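Local coordinates for protein 2,4-dihydroxyhept-2-ene-1,7-dioic acid aldolase (PDB 6BDE) that binds heme in an H-NOX fold and probably serves as a sensor of nitric oxide or related gases through the heme iron, at residues F17-E20 with M21-I25; Q53-S56 with A57-V61; P92-M95 with L96-E100. The protein carries 1 engineered substitution. All coordinates share one frame; numbering follows the deposited sequence.

Overall arrangement
Interactions 1 and 2 belong to one helical cluster in the N-terminal part of the chain, with centres about 11 Å apart. The corner leading into helix 19-27 (interaction 1) packs on the end of helix 45-59 (interaction 2): Met21 CG is 3.6 Å from Leu55 CD1, and Phe17 CD2 is 3.6 Å from Thr59 CG2. Interaction 3, residues 92-100, lies on the opposite side of the chain's centre, its own centre about 35 Å from interaction 1 and 32 Å from interaction 2. It alone of the three reaches the heme, through Leu96 and Ile99, the latter next to the axial ligand His104. Gln53 is about 11 Å from heme-binding Arg137 (side chains).

Interaction 1: F17-E20 with M21-I25; sequences FGLE and MVDKI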
# COMPACT_ATOMS: atom_id res chain seq x y z
N PHE A 17 7.91 -6.77 -15.50
CA PHE A 17 8.85 -7.88 -15.64
C PHE A 17 8.48 -8.88 -16.72
O PHE A 17 9.32 -9.73 -17.07
CB PHE A 17 9.01 -8.61 -14.30
CG PHE A 17 9.45 -7.73 -13.17
CD1 PHE A 17 8.53 -7.17 -12.30
CD2 PHE A 17 10.80 -7.44 -13.00
CE1 PHE A 17 8.94 -6.35 -11.27
CE2 PHE A 17 11.21 -6.62 -11.96
CZ PHE A 17 10.28 -6.07 -11.10
N GLY A 18 7.27 -8.84 -17.25
CA GLY A 18 6.90 -9.70 -18.36
C GLY A 18 5.92 -10.79 -17.95
O GLY A 18 5.80 -11.15 -16.77
N LEU A 19 5.23 -11.33 -18.95
CA LEU A 19 4.21 -12.35 -18.71
C LEU A 19 4.83 -13.65 -18.21
O LEU A 19 4.21 -14.37 -17.42
CB LEU A 19 3.41 -12.61 -19.98
CG LEU A 19 2.12 -13.42 -19.82
CD1 LEU A 19 1.05 -12.60 -19.12
CD2 LEU A 19 1.63 -13.92 -21.18
N GLU A 20 6.04 -13.97 -18.67
CA GLU A 20 6.69 -15.20 -18.22
C GLU A 20 7.02 -15.16 -16.74
O GLU A 20 7.00 -16.21 -16.07
CB GLU A 20 7.96 -15.45 -19.04
CG GLU A 20 8.87 -14.23 -19.18
CD GLU A 20 8.51 -13.36 -20.36
OE1 GLU A 20 8.81 -12.15 -20.33
OE2 GLU A 20 7.91 -13.88 -21.33
N MET A 21 7.33 -13.98 -16.19
CA MET A 21 7.56 -13.89 -14.76
C MET A 21 6.27 -14.08 -13.97
O MET A 21 6.29 -14.68 -12.89
CB MET A 21 8.21 -12.54 -14.43
CG MET A 21 8.48 -12.30 -12.95
SD MET A 21 9.66 -13.47 -12.26
CE MET A 21 11.17 -12.98 -13.09
N VAL A 22 5.14 -13.61 -14.51
CA VAL A 22 3.85 -13.85 -13.87
C VAL A 22 3.58 -15.34 -13.76
O VAL A 22 3.18 -15.85 -12.71
CB VAL A 22 2.73 -13.13 -14.63
CG1 VAL A 22 1.38 -13.39 -13.97
CG2 VAL A 22 3.00 -11.64 -14.72
N ASP A 23 3.81 -16.07 -14.86
CA ASP A 23 3.65 -17.52 -14.84
C ASP A 23 4.66 -18.18 -13.92
O ASP A 23 4.36 -19.21 -13.30
CB ASP A 23 3.79 -18.08 -16.25
CG ASP A 23 2.68 -17.62 -17.18
OD1 ASP A 23 2.99 -17.26 -18.34
OD2 ASP A 23 1.51 -17.61 -16.75
N LYS A 24 5.86 -17.61 -13.81
CA LYS A 24 6.91 -18.23 -13.01
C LYS A 24 6.58 -18.17 -11.52
O LYS A 24 6.60 -19.19 -10.83
CB LYS A 24 8.26 -17.55 -13.29
CG LYS A 24 9.38 -18.03 -12.38
CD LYS A 24 10.74 -17.90 -13.05
CE LYS A 24 11.85 -18.39 -12.13
NZ LYS A 24 13.17 -18.43 -12.81
N ILE A 25 6.28 -16.97 -11.01
CA ILE A 25 6.00 -16.84 -9.58
C ILE A 25 4.72 -17.57 -9.21
O ILE A 25 4.56 -18.01 -8.07
CB ILE A 25 5.94 -15.35 -9.18
CG1 ILE A 25 4.76 -14.65 -9.85
CG2 ILE A 25 7.25 -14.65 -9.52
CD1 ILE A 25 4.53 -13.23 -9.36
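Gly18 and Leu19 meet Met21, Val22 and Asp23 in a local helix-start contact, on the surface of the helical N-terminal region, where helix 19-27 begins straight after helix 3-17. At the N-cap, Gly18 O takes two weak bonds, from Met21 N at 3.3 Å and from Val22 N at 3.4 Å. Regular i to i+4 bonding follows: Asp23 N gives a nearly straight bond to Leu19 O (3.1 Å, 165° at the hydrogen), and Lys24 N reaches Glu20 O at 2.9 Å.

Helices 3-17 and 19-27 of the H-NOX helical region are joined through the single residue Gly18, which is both the first to leave helical angles and the N-cap position of the second helix. Its positive phi, 109°, would press a CB against the carbonyl O of Phe17, which calls for glycine. Across the corner Phe17 CB sits 4.0 Å from Met21 CG, while the phenylalanine ring leads off toward Thr59. Met21 has CG anti to the backbone N (chi1 179°), then bends at the next two torsions, setting CG against Leu55 and its terminal methyl CE against Asn58 of helix 45-59. Val22 CG2 packs at 3.5 Å beside Gly18 O, and its side chain also rests on Val13 and Glu14 of helix 3-17. Glu20 holds CG between its backbone N and carbonyl carbon and bends at chi2, which brings the carboxylate near Gly18, where a CB would clash with OE1.

Interaction 2: Q53-S56 with A57-V61; sequences QNLS and ANTDV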
# COMPACT_ATOMS: atom_id res chain seq x y z
N GLN A 53 7.59 -13.14 -2.33
CA GLN A 53 8.88 -13.76 -2.04
C GLN A 53 9.50 -14.36 -3.29
O GLN A 53 10.72 -14.27 -3.50
CB GLN A 53 8.72 -14.82 -0.95
CG GLN A 53 8.52 -14.26 0.44
CD GLN A 53 8.17 -15.34 1.46
OE1 GLN A 53 7.85 -16.47 1.10
NE2 GLN A 53 8.25 -14.99 2.74
N ASN A 54 8.68 -14.98 -4.15
CA ASN A 54 9.21 -15.58 -5.36
C ASN A 54 9.60 -14.52 -6.38
O ASN A 54 10.60 -14.67 -7.10
CB ASN A 54 8.19 -16.56 -5.96
CG ASN A 54 8.15 -17.88 -5.21
OD1 ASN A 54 9.19 -18.46 -4.89
ND2 ASN A 54 6.94 -18.36 -4.93
N LEU A 55 8.82 -13.44 -6.47
CA LEU A 55 9.18 -12.34 -7.36
C LEU A 55 10.48 -11.68 -6.92
O LEU A 55 11.32 -11.32 -7.75
CB LEU A 55 8.05 -11.31 -7.41
CG LEU A 55 8.25 -10.13 -8.36
CD1 LEU A 55 8.21 -10.58 -9.81
CD2 LEU A 55 7.20 -9.05 -8.11
N SER A 56 10.66 -11.52 -5.60
CA SER A 56 11.88 -10.91 -5.09
C SER A 56 13.10 -11.77 -5.39
O SER A 56 14.16 -11.25 -5.76
CB SER A 56 11.76 -10.66 -3.59
OG SER A 56 12.90 -9.98 -3.09
N ALA A 57 12.97 -13.09 -5.24
CA ALA A 57 14.10 -13.98 -5.52
C ALA A 57 14.42 -14.01 -7.01
O ALA A 57 15.59 -14.07 -7.40
CB ALA A 57 13.80 -15.38 -5.00
N ASN A 58 13.39 -13.96 -7.86
CA ASN A 58 13.62 -14.05 -9.30
C ASN A 58 14.19 -12.76 -9.86
O ASN A 58 15.07 -12.79 -10.73
CB ASN A 58 12.31 -14.42 -10.00
CG ASN A 58 11.83 -15.81 -9.65
OD1 ASN A 58 12.58 -16.61 -9.08
ND2 ASN A 58 10.58 -16.11 -9.96
N THR A 59 13.72 -11.61 -9.37
CA THR A 59 14.11 -10.32 -9.92
C THR A 59 15.26 -9.66 -9.17
O THR A 59 15.82 -8.68 -9.67
CB THR A 59 12.91 -9.38 -9.93
OG1 THR A 59 12.49 -9.13 -8.58
CG2 THR A 59 11.75 -10.00 -10.70
N ASP A 60 15.62 -10.18 -7.99
CA ASP A 60 16.63 -9.59 -7.11
C ASP A 60 16.23 -8.19 -6.63
O ASP A 60 17.08 -7.42 -6.17
CB ASP A 60 18.01 -9.54 -7.78
CG ASP A 60 19.14 -9.54 -6.77
OD1 ASP A 60 18.90 -9.89 -5.60
OD2 ASP A 60 20.28 -9.18 -7.15
N VAL A 61 14.95 -7.85 -6.71
CA VAL A 61 14.41 -6.62 -6.14
C VAL A 61 13.80 -6.96 -4.80
O VAL A 61 13.07 -7.96 -4.67
CB VAL A 61 13.38 -5.97 -7.08
CG1 VAL A 61 12.76 -4.74 -6.42
CG2 VAL A 61 14.02 -5.62 -8.42
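The C-terminal end of helix 45-59, in the helical N-terminal part of the H-NOX fold, is closed here by a residue of positive phi, Asp60, and by the hydroxyls of Ser56 and Thr59, both bonded to backbone carbonyls across the last turn. Leu55 O is gripped twice by one residue: Thr59 N bonds to it at 2.9 Å and Thr59 OG1 at 2.6 Å, the two donors coming from opposite faces of the carbonyl plane. The hydroxyl gets there because OG1 lies between the backbone N and the carbonyl carbon (chi1 64°), folded back against the preceding turn. That same oxygen also accepts a weak bond from Val61 N at 3.3 Å, so one hydroxyl bridges the end of the helix and the chain leaving it.

With OG1 placed this way, the methyl CG2 of Thr59 turns to Leu55 and meets its CD1 at 3.7 Å, the two side chains crossing at a slant. The Leu55 side chain is buried against Phe9 and Val13 of helix 3-17 and Leu66 of helix 63-81. One residue earlier, Asn58 N bonds to Asn54 O at 3.0 Å. The carboxamide of Asn58 stands close to that carbonyl without a bond to it; its ND2 goes instead to Gln28 OE1, as Asn54 ND2 goes to Ser29 OG.

Helical geometry stops at Asp60, whose phi of 62° swings the chain round; Asp60 N makes a weak bond to Ser56 O (2.9 Å). The turn brings the next carbonyl back over Ser56: Val61 O accepts the hydroxyl proton of Ser56 OG at 2.6 Å and also faces Ser56 CA in a CH...O contact of 3.2 Å.

Interaction 3: P92-M95 with L96-E100; sequences PIEM and LASIE. With HEM (protoporphyrin IX containing Fe), chain B.
Ser98 bonds back to helix 92-96 with its hydroxyl where a continuing helix would use its amide: OG donates to Glu94 O at 2.7 Å, whereas Ser98 N makes no bond to that carbonyl. The amide goes instead to Met95 O at 2.9 Å, only three residues back, arriving from above the carbonyl plane, 67° out of it. OG is turned anti to the carbonyl carbon (chi1 -58°), which swings it beside its own backbone N and over the end of the helix. With an alanine here, Glu94 O would probably be left without its hydroxyl mate and the break between the two helices held less firmly.

Before the break the bonding is regular, with Leu96 N on Pro92 O at 3.1 Å and Ala97 N on Ile93 O at 3.0 Å. A type I beta turn from Leu96 to Ile99 then redirects the chain into helix 99-110. Ser98 holds the N-cap position, but its hydroxyl, spent backwards on Glu94 O, does not cap the new helix. The turn faces two side chains toward the heme edge: Ile99 CD1 comes within 3.4 Å of the vinyl carbon CBC, and Leu96 CD2 packs at 3.9 Å on the methyl CMC. Both belong to the heme pocket, and Ile99 also touches His104, the axial iron ligand on the helix that starts here.

Around this break, Pro92, Ile93 and Leu96 rest on Phe151 of helix 140-153, Met95 meets Ile103 of helix 99-110, and Ile93, Leu96 and Ala97 lie on Leu129 of strand 128-134.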
# COMPACT_ATOMS: atom_id res chain seq x y z
N PRO A 92 -2.79 16.73 2.41
CA PRO A 92 -2.29 15.35 2.52
C PRO A 92 -2.15 14.87 3.96
O PRO A 92 -2.35 13.68 4.22
CB PRO A 92 -0.94 15.40 1.81
CG PRO A 92 -0.51 16.83 1.93
CD PRO A 92 -1.77 17.65 1.88
N ILE A 93 -1.79 15.76 4.89
CA ILE A 93 -1.65 15.35 6.28
C ILE A 93 -3.01 15.00 6.88
O ILE A 93 -3.15 14.01 7.61
CB ILE A 93 -0.94 16.45 7.09
CG1 ILE A 93 0.53 16.53 6.70
CG2 ILE A 93 -1.08 16.19 8.59
CD1 ILE A 93 1.33 15.30 7.05
N GLU A 94 -4.04 15.79 6.56
CA GLU A 94 -5.37 15.52 7.08
C GLU A 94 -5.92 14.20 6.55
O GLU A 94 -6.59 13.46 7.27
CB GLU A 94 -6.32 16.67 6.74
CG GLU A 94 -7.58 16.72 7.59
CD GLU A 94 -7.29 17.08 9.04
OE1 GLU A 94 -6.73 18.17 9.28
OE2 GLU A 94 -7.62 16.26 9.93
N MET A 95 -5.65 13.90 5.28
CA MET A 95 -6.13 12.65 4.69
C MET A 95 -5.45 11.44 5.34
O MET A 95 -6.12 10.45 5.66
CB MET A 95 -5.90 12.65 3.18
CG MET A 95 -6.12 11.30 2.52
SD MET A 95 -6.16 11.39 0.72
CE MET A 95 -6.07 9.66 0.30
N LEU A 96 -4.13 11.51 5.54
CA LEU A 96 -3.42 10.40 6.15
C LEU A 96 -3.84 10.20 7.61
O LEU A 96 -3.88 9.06 8.09
CB LEU A 96 -1.91 10.61 6.05
CG LEU A 96 -1.33 10.60 4.64
CD1 LEU A 96 0.19 10.70 4.68
CD2 LEU A 96 -1.76 9.35 3.89
N ALA A 97 -4.15 11.28 8.32
CA ALA A 97 -4.68 11.15 9.67
C ALA A 97 -6.13 10.68 9.69
O ALA A 97 -6.69 10.50 10.78
CB ALA A 97 -4.55 12.48 10.42
N SER A 98 -6.75 10.50 8.53
CA SER A 98 -8.14 10.07 8.43
C SER A 98 -8.28 8.67 7.83
O SER A 98 -9.39 8.26 7.50
CB SER A 98 -8.93 11.07 7.59
OG SER A 98 -8.87 12.37 8.16
N ILE A 99 -7.17 7.94 7.69
CA ILE A 99 -7.24 6.59 7.14
C ILE A 99 -8.03 5.67 8.07
O ILE A 99 -8.90 4.91 7.63
CB ILE A 99 -5.83 6.04 6.88
CG1 ILE A 99 -5.09 6.91 5.86
CG2 ILE A 99 -5.89 4.60 6.40
CD1 ILE A 99 -3.60 6.71 5.88
N GLU A 100 -7.74 5.74 9.37
CA GLU A 100 -8.32 4.79 10.31
C GLU A 100 -9.80 5.07 10.54
O GLU A 100 -10.63 4.15 10.49
CB GLU A 100 -7.55 4.84 11.63
CG GLU A 100 -8.08 3.88 12.69
CD GLU A 100 -7.82 2.42 12.34
OE1 GLU A 100 -6.90 2.15 11.54
OE2 GLU A 100 -8.53 1.55 12.88
CHA HEM B . -5.25 -2.68 2.29
CHB HEM B . -8.92 0.49 -0.15
CHC HEM B . -6.10 4.97 1.39
CHD HEM B . -2.29 1.78 3.63
C1A HEM B . -6.46 -1.78 1.49
C2A HEM B . -7.23 -2.67 0.70
C3A HEM B . -8.13 -1.88 0.11
C4A HEM B . -7.83 -0.58 0.57
CMA HEM B . -9.24 -2.29 -0.85
CAA HEM B . -7.09 -4.18 0.59
CBA HEM B . -7.95 -4.82 1.69
CGA HEM B . -7.98 -6.34 1.56
O1A HEM B . -8.79 -7.01 2.25
O2A HEM B . -7.20 -6.93 0.77
C1B HEM B . -8.25 1.98 0.14
C2B HEM B . -8.79 3.20 -0.63
C3B HEM B . -8.02 4.32 -0.18
C4B HEM B . -7.06 3.74 0.82
CMB HEM B . -9.93 3.21 -1.65
CAB HEM B . -8.13 5.78 -0.60
CBB HEM B . -9.27 6.42 -0.47
C1C HEM B . -4.80 4.11 2.11
C2C HEM B . -3.70 4.96 2.32
C3C HEM B . -2.76 4.16 2.87
C4C HEM B . -3.37 2.90 2.96
CMC HEM B . -3.59 6.45 2.00
CAC HEM B . -1.36 4.55 3.32
CBC HEM B . -1.11 4.72 4.60
C1D HEM B . -3.03 0.32 3.28
C2D HEM B . -2.04 -0.80 3.51
C3D HEM B . -2.75 -1.99 3.17
C4D HEM B . -4.16 -1.54 2.75
CMD HEM B . -0.59 -0.70 4.00
CAD HEM B . -2.21 -3.42 3.23
CBD HEM B . -2.98 -4.25 4.25
CGD HEM B . -2.21 -4.27 5.56
O1D HEM B . -1.25 -3.47 5.74
O2D HEM B . -2.53 -5.08 6.47
NA HEM B . -6.72 -0.40 1.41
NB HEM B . -7.04 2.27 1.06
NC HEM B . -4.66 2.75 2.43
ND HEM B . -4.37 -0.01 2.73
FE HEM B . -5.95 1.20 2.38